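Local coordinates for protein LYND (Lyngbya aestuarii, PDB 4V1T) that probably uses ATP and magnesium to cyclise cysteine residues of a precursor peptide into thiazolines, as a YcaO cyclodehydratase, at residues I644-E647 against L648-V651; R467-L470 against N471-T475; R692-D696 against I697-V701. One frame throughout, in Å; residues are numbered along the deposited sequence.

Contact 1 of 3, residues I644-E647 against L648-V651; sequences IGLE and LDKV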
# COMPACT_ATOMS: atom_id res chain seq x y z
N ILE B 644 7.92 20.99 9.14
CA ILE B 644 8.71 22.04 8.47
C ILE B 644 10.22 21.81 8.60
O ILE B 644 10.96 22.02 7.64
CB ILE B 644 8.37 23.43 9.06
CG1 ILE B 644 6.93 23.80 8.75
CG2 ILE B 644 9.31 24.50 8.51
CD1 ILE B 644 6.30 24.72 9.77
N GLY B 645 10.67 21.38 9.77
CA GLY B 645 12.08 21.50 10.11
C GLY B 645 12.96 20.28 10.13
O GLY B 645 14.08 20.34 9.62
N LEU B 646 12.49 19.19 10.72
CA LEU B 646 13.36 18.06 11.00
C LEU B 646 14.05 17.50 9.75
O LEU B 646 15.24 17.17 9.80
CB LEU B 646 12.57 16.95 11.71
CG LEU B 646 12.16 17.29 13.15
CD1 LEU B 646 11.31 16.18 13.74
CD2 LEU B 646 13.39 17.55 14.03
N GLU B 647 13.33 17.41 8.64
CA GLU B 647 13.92 16.86 7.42
C GLU B 647 14.79 17.91 6.72
O GLU B 647 15.61 17.59 5.86
CB GLU B 647 12.83 16.33 6.47
CG GLU B 647 12.25 14.97 6.87
CD GLU B 647 13.27 13.83 6.79
OE1 GLU B 647 14.42 14.05 6.35
OE2 GLU B 647 12.93 12.70 7.18
N LEU B 648 14.63 19.16 7.11
CA LEU B 648 15.41 20.25 6.56
C LEU B 648 16.79 20.34 7.22
O LEU B 648 17.74 20.82 6.62
CB LEU B 648 14.66 21.57 6.73
CG LEU B 648 14.59 22.58 5.58
CD1 LEU B 648 14.48 21.92 4.20
CD2 LEU B 648 13.42 23.52 5.80
N ASP B 649 16.88 19.86 8.46
CA ASP B 649 18.10 19.94 9.25
C ASP B 649 19.30 19.26 8.58
O ASP B 649 20.42 19.77 8.64
CB ASP B 649 17.89 19.32 10.63
CG ASP B 649 17.30 20.29 11.64
OD1 ASP B 649 17.21 21.50 11.37
OD2 ASP B 649 16.92 19.82 12.74
N LYS B 650 19.07 18.12 7.96
CA LYS B 650 20.17 17.34 7.40
C LYS B 650 20.69 17.96 6.10
O LYS B 650 21.76 17.59 5.63
CB LYS B 650 19.75 15.89 7.17
CG LYS B 650 19.41 15.19 8.48
CD LYS B 650 19.79 13.72 8.49
CE LYS B 650 20.34 13.30 9.86
NZ LYS B 650 19.98 11.91 10.22
N VAL B 651 19.93 18.90 5.54
CA VAL B 651 20.38 19.66 4.38
C VAL B 651 21.36 20.75 4.83
O VAL B 651 21.07 21.46 5.79
CB VAL B 651 19.19 20.33 3.67
CG1 VAL B 651 19.66 21.03 2.40
CG2 VAL B 651 18.12 19.29 3.34
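Leu648 folds back over the carbonyls of Ile644 and Gly645, a local contact one turn of helix long. Its backbone N donates to Gly645 O at 2.8 Å, three residues back, and reaches that oxygen from well above the carbonyl plane, 56° out of it. Its CB rests 3.2 Å from the same Gly645 O, and CD2 lies 3.4 Å from Ile644 O. CG gets there through a first torsion away from the staggered positions (chi1 -136°). Glu647 takes part mainly through its backbone: its O lies 3.9 Å from Val651 CG2, while its chain bends at chi2 (-65°) and carries the carboxylate away from the following turn. Asp649 comes third. Its N makes two weak bonds, one to Gly645 O at 3.1 Å and one to Leu646 O at 3.4 Å, and its CB packs beside Leu646 O. This divided bonding illustrates how a helix loses its regular i to i+4 pattern, here just after a wider pi-type turn at 644-646. Val651 N then closes a further turn on Leu648 O.

The Asp649 carboxylate forms a salt bridge to Arg590 of strand 590-596, with a longer, weak ion pair to Arg612 of strand 605-612. At the other end of this last part of helix 630-649, the side chain of Ile644 touches Phe775 and lies about 7 Å from a bound magnesium ion.

Contact 2 of 3, residues R467-L470 against N471-T475; sequences RETL and NEQAT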
# COMPACT_ATOMS: atom_id res chain seq x y z
N ARG B 467 2.14 50.76 -2.52
CA ARG B 467 2.13 49.33 -2.80
C ARG B 467 3.17 48.89 -3.81
O ARG B 467 3.74 47.81 -3.68
CB ARG B 467 0.74 48.90 -3.29
CG ARG B 467 0.33 49.46 -4.64
CD ARG B 467 -1.02 48.91 -5.08
NE ARG B 467 -0.92 47.50 -5.47
CZ ARG B 467 -0.59 47.08 -6.68
NH1 ARG B 467 -0.32 47.95 -7.66
NH2 ARG B 467 -0.52 45.78 -6.93
N GLU B 468 3.43 49.71 -4.83
CA GLU B 468 4.31 49.29 -5.91
C GLU B 468 5.76 49.20 -5.43
O GLU B 468 6.46 48.21 -5.72
CB GLU B 468 4.19 50.24 -7.10
CG GLU B 468 2.84 50.15 -7.81
CD GLU B 468 2.80 50.90 -9.12
OE1 GLU B 468 3.86 51.38 -9.57
OE2 GLU B 468 1.71 51.01 -9.72
N THR B 469 6.19 50.20 -4.69
CA THR B 469 7.53 50.20 -4.10
C THR B 469 7.66 49.09 -3.07
O THR B 469 8.67 48.39 -3.03
CB THR B 469 7.84 51.54 -3.43
OG1 THR B 469 7.69 52.59 -4.39
CG2 THR B 469 9.28 51.56 -2.87
N LEU B 470 6.63 48.93 -2.25
CA LEU B 470 6.66 47.94 -1.18
C LEU B 470 6.71 46.53 -1.73
O LEU B 470 7.44 45.69 -1.20
CB LEU B 470 5.45 48.12 -0.26
CG LEU B 470 5.47 49.42 0.55
CD1 LEU B 470 4.12 49.64 1.22
CD2 LEU B 470 6.59 49.42 1.58
N ASN B 471 5.96 46.28 -2.80
CA ASN B 471 5.99 44.98 -3.48
C ASN B 471 7.35 44.73 -4.14
O ASN B 471 7.81 43.59 -4.21
CB ASN B 471 4.89 44.89 -4.52
CG ASN B 471 3.50 44.84 -3.92
OD1 ASN B 471 3.33 44.62 -2.72
ND2 ASN B 471 2.48 45.04 -4.75
N GLU B 472 7.97 45.79 -4.64
CA GLU B 472 9.27 45.67 -5.27
C GLU B 472 10.38 45.41 -4.25
O GLU B 472 11.38 44.76 -4.57
CB GLU B 472 9.57 46.93 -6.08
CG GLU B 472 11.01 47.03 -6.57
CD GLU B 472 11.15 47.83 -7.85
OE1 GLU B 472 10.12 48.35 -8.33
OE2 GLU B 472 12.28 47.91 -8.38
N GLN B 473 10.20 45.90 -3.03
CA GLN B 473 11.19 45.74 -1.98
C GLN B 473 10.87 44.56 -1.06
O GLN B 473 11.67 44.21 -0.21
CB GLN B 473 11.28 47.03 -1.15
CG GLN B 473 11.81 48.24 -1.92
CD GLN B 473 13.17 47.99 -2.55
OE1 GLN B 473 13.45 48.46 -3.65
NE2 GLN B 473 14.04 47.26 -1.85
N ALA B 474 9.70 43.95 -1.24
CA ALA B 474 9.29 42.84 -0.39
C ALA B 474 10.14 41.59 -0.63
O ALA B 474 10.35 41.19 -1.77
CB ALA B 474 7.82 42.52 -0.62
N THR B 475 10.63 40.99 0.45
CA THR B 475 11.41 39.75 0.40
C THR B 475 10.50 38.53 0.22
O THR B 475 10.90 37.53 -0.38
CB THR B 475 12.24 39.55 1.69
OG1 THR B 475 11.40 39.66 2.85
CG2 THR B 475 13.35 40.60 1.79
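Arg467 and Asn471 meet first through the backbone, Asn471 N donating to Arg467 O at 2.8 Å and 157°, and the i to i+4 ladder continues from Glu472 N to Glu468 O at 3.1 Å and from Gln473 N to Thr469 O at 2.9 Å. Gln473 N also leans weakly on Leu470 O, so its hydrogen is shared between two carbonyls in the last turn of this short helix.

Among the side chains, Asn471 gives up the most surface. Its CG sits 3.0 Å from Arg467 O, with the amide draped over the carbonyl that its own backbone N already holds. From there ND2 comes over one face of the Arg467 guanidinium, 3.8 Å from NH2, and the two flat groups stand nearly perpendicular, 85° apart. Arg467 reaches this place because its chain turns at chi3 (-72°), which brings the guanidinium back beside the next turn. Gln473 CG lies 3.3 Å from Thr469 O on the flank away from Asn471; Ala474 CB, further round the helix, is 3.2 Å from Leu470 O, where the chain leaves it.

Ile481 holds one atom of each polar end: its N donates to Asn471 OD1 and its O accepts from Arg467 NE. Helix 467-473 is thereby tied, on the protein surface, to the segment leading into strand 491-498, with Trp480 touching both side chains.

Contact 3 of 3, residues R692-D696 against I697-V701; sequences RWSDD and IYTDV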
# COMPACT_ATOMS: atom_id res chain seq x y z
N ARG B 692 -14.50 23.32 26.23
CA ARG B 692 -15.67 23.84 25.51
C ARG B 692 -16.02 23.06 24.24
O ARG B 692 -16.75 23.57 23.38
CB ARG B 692 -15.46 25.31 25.17
CG ARG B 692 -15.29 26.19 26.40
CD ARG B 692 -15.54 27.65 26.07
NE ARG B 692 -14.50 28.21 25.20
CZ ARG B 692 -14.50 29.44 24.72
NH1 ARG B 692 -15.51 30.27 25.00
NH2 ARG B 692 -13.51 29.86 23.94
N TRP B 693 -15.51 21.84 24.12
CA TRP B 693 -15.82 20.98 22.98
C TRP B 693 -16.74 19.84 23.42
O TRP B 693 -16.64 19.36 24.55
CB TRP B 693 -14.54 20.40 22.37
CG TRP B 693 -13.86 19.39 23.23
CD1 TRP B 693 -14.10 18.05 23.26
CD2 TRP B 693 -12.82 19.63 24.18
NE1 TRP B 693 -13.28 17.44 24.18
CE2 TRP B 693 -12.49 18.39 24.76
CE3 TRP B 693 -12.14 20.78 24.61
CZ2 TRP B 693 -11.50 18.27 25.74
CZ3 TRP B 693 -11.17 20.66 25.58
CH2 TRP B 693 -10.85 19.41 26.13
N SER B 694 -17.61 19.42 22.51
CA SER B 694 -18.55 18.33 22.77
C SER B 694 -18.08 17.06 22.09
O SER B 694 -16.89 16.93 21.80
CB SER B 694 -19.94 18.71 22.26
OG SER B 694 -19.97 18.68 20.85
N ASP B 695 -18.99 16.13 21.83
CA ASP B 695 -18.70 14.94 21.04
C ASP B 695 -19.42 15.02 19.70
O ASP B 695 -19.50 14.03 18.97
CB ASP B 695 -19.10 13.67 21.79
CG ASP B 695 -18.15 13.34 22.92
OD1 ASP B 695 -17.07 12.78 22.63
OD2 ASP B 695 -18.48 13.63 24.09
N ASP B 696 -19.94 16.19 19.39
CA ASP B 696 -20.61 16.44 18.13
C ASP B 696 -19.88 17.54 17.40
O ASP B 696 -19.71 18.64 17.93
CB ASP B 696 -22.07 16.82 18.36
CG ASP B 696 -22.90 16.71 17.10
OD1 ASP B 696 -22.36 16.97 16.00
OD2 ASP B 696 -24.09 16.35 17.21
N ILE B 697 -19.44 17.25 16.18
CA ILE B 697 -18.69 18.22 15.40
C ILE B 697 -19.57 19.42 15.09
O ILE B 697 -19.11 20.57 15.17
CB ILE B 697 -18.14 17.60 14.10
CG1 ILE B 697 -17.25 16.39 14.40
CG2 ILE B 697 -17.33 18.62 13.31
CD1 ILE B 697 -16.96 15.51 13.20
N TYR B 698 -20.82 19.17 14.77
CA TYR B 698 -21.77 20.23 14.44
C TYR B 698 -22.01 21.18 15.61
O TYR B 698 -22.16 22.38 15.43
CB TYR B 698 -23.09 19.63 13.97
CG TYR B 698 -24.18 20.66 13.75
CD1 TYR B 698 -24.01 21.69 12.84
CD2 TYR B 698 -25.37 20.59 14.46
CE1 TYR B 698 -25.00 22.63 12.64
CE2 TYR B 698 -26.36 21.53 14.26
CZ TYR B 698 -26.17 22.55 13.36
OH TYR B 698 -27.16 23.48 13.17
N THR B 699 -22.08 20.63 16.82
CA THR B 699 -22.26 21.45 17.99
C THR B 699 -21.02 22.31 18.20
O THR B 699 -21.11 23.45 18.64
CB THR B 699 -22.51 20.60 19.25
OG1 THR B 699 -23.65 19.75 19.02
CG2 THR B 699 -22.79 21.48 20.46
N ASP B 700 -19.86 21.77 17.84
CA ASP B 700 -18.60 22.47 18.03
C ASP B 700 -18.45 23.67 17.10
O ASP B 700 -17.89 24.68 17.52
CB ASP B 700 -17.42 21.52 17.83
CG ASP B 700 -17.13 20.69 19.06
OD1 ASP B 700 -18.00 20.64 19.96
OD2 ASP B 700 -16.05 20.08 19.13
N VAL B 701 -18.96 23.59 15.87
CA VAL B 701 -18.86 24.73 14.95
C VAL B 701 -19.85 25.81 15.35
O VAL B 701 -19.55 27.00 15.24
CB VAL B 701 -19.08 24.34 13.46
CG1 VAL B 701 -18.34 23.06 13.12
CG2 VAL B 701 -20.55 24.19 13.12
O HOH W 1 -19.00 22.71 21.57
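Asp700 reaches back from the first turn of its helix to take hold of Ser694, and its side chain can be followed atom by atom. CB lies 3.7 Å from Asp696 O, the carbonyl that accepts the backbone N-H of Asp700 itself. CG, 3.5 Å from that same Asp696 O, stands opposite the carbonyl carbon of its own residue and beside the backbone N (chi1 -81°), a torsion that turns the carboxylate toward the incoming chain. OD1 is gripped three times. Ser694 N arrives at 2.9 Å on the syn lone pair, nearly straight at 169°. Ser694 OG, also at 2.9 Å, donates from above the carboxylate plane, 43° out of it, and a water 2.8 Å from OD1 donates as well, its second hydrogen going to Arg692 O. OD2 passes 3.6 Å from Trp693 CB and forms a salt bridge with Lys335, whose NZ also serves Ser694 O. Replacing Asp700 by an alanine would probably leave Ser694 N, Ser694 OG and Lys335 without their shared partner.

Ser694 OG has a second task, accepting from Asp696 N at 2.9 Å in an ST turn that delivers Asp696 to the N-cap. There Asp696 OD1 takes the N-H of Tyr698 at 3.0 Å and that of Arg333, while OD2 accepts Ser332. This is a worked case of a helix start fixed from two directions, by its cap and by an acid one turn in. The loop before helix 697-710 is thus bound to the chain around residues 332 to 335, and Ile697 and Val701 pack against Leu543 of helix 538-561.

All three contacts are local turns within the YcaO part of the chain, yet none touches another: the nearest atoms of contacts 1 and 2 are about 16 Å apart. Contacts 1 and 2 lie at the surface and each stays largely on one helix, whereas contact 3 is partly buried and joins a loop to a helix start. Their chemistry follows their places. Toward the end of a long helix, contact 1 relies on divided, mostly weak backbone bonds, with one carboxylate paired to an arginine of a neighbouring strand. Contact 2 keeps a regular ladder and sends an amide and a guanidinium to backbone atoms. Contact 3 gathers carboxylates, a hydroxyl, a water and a lysine.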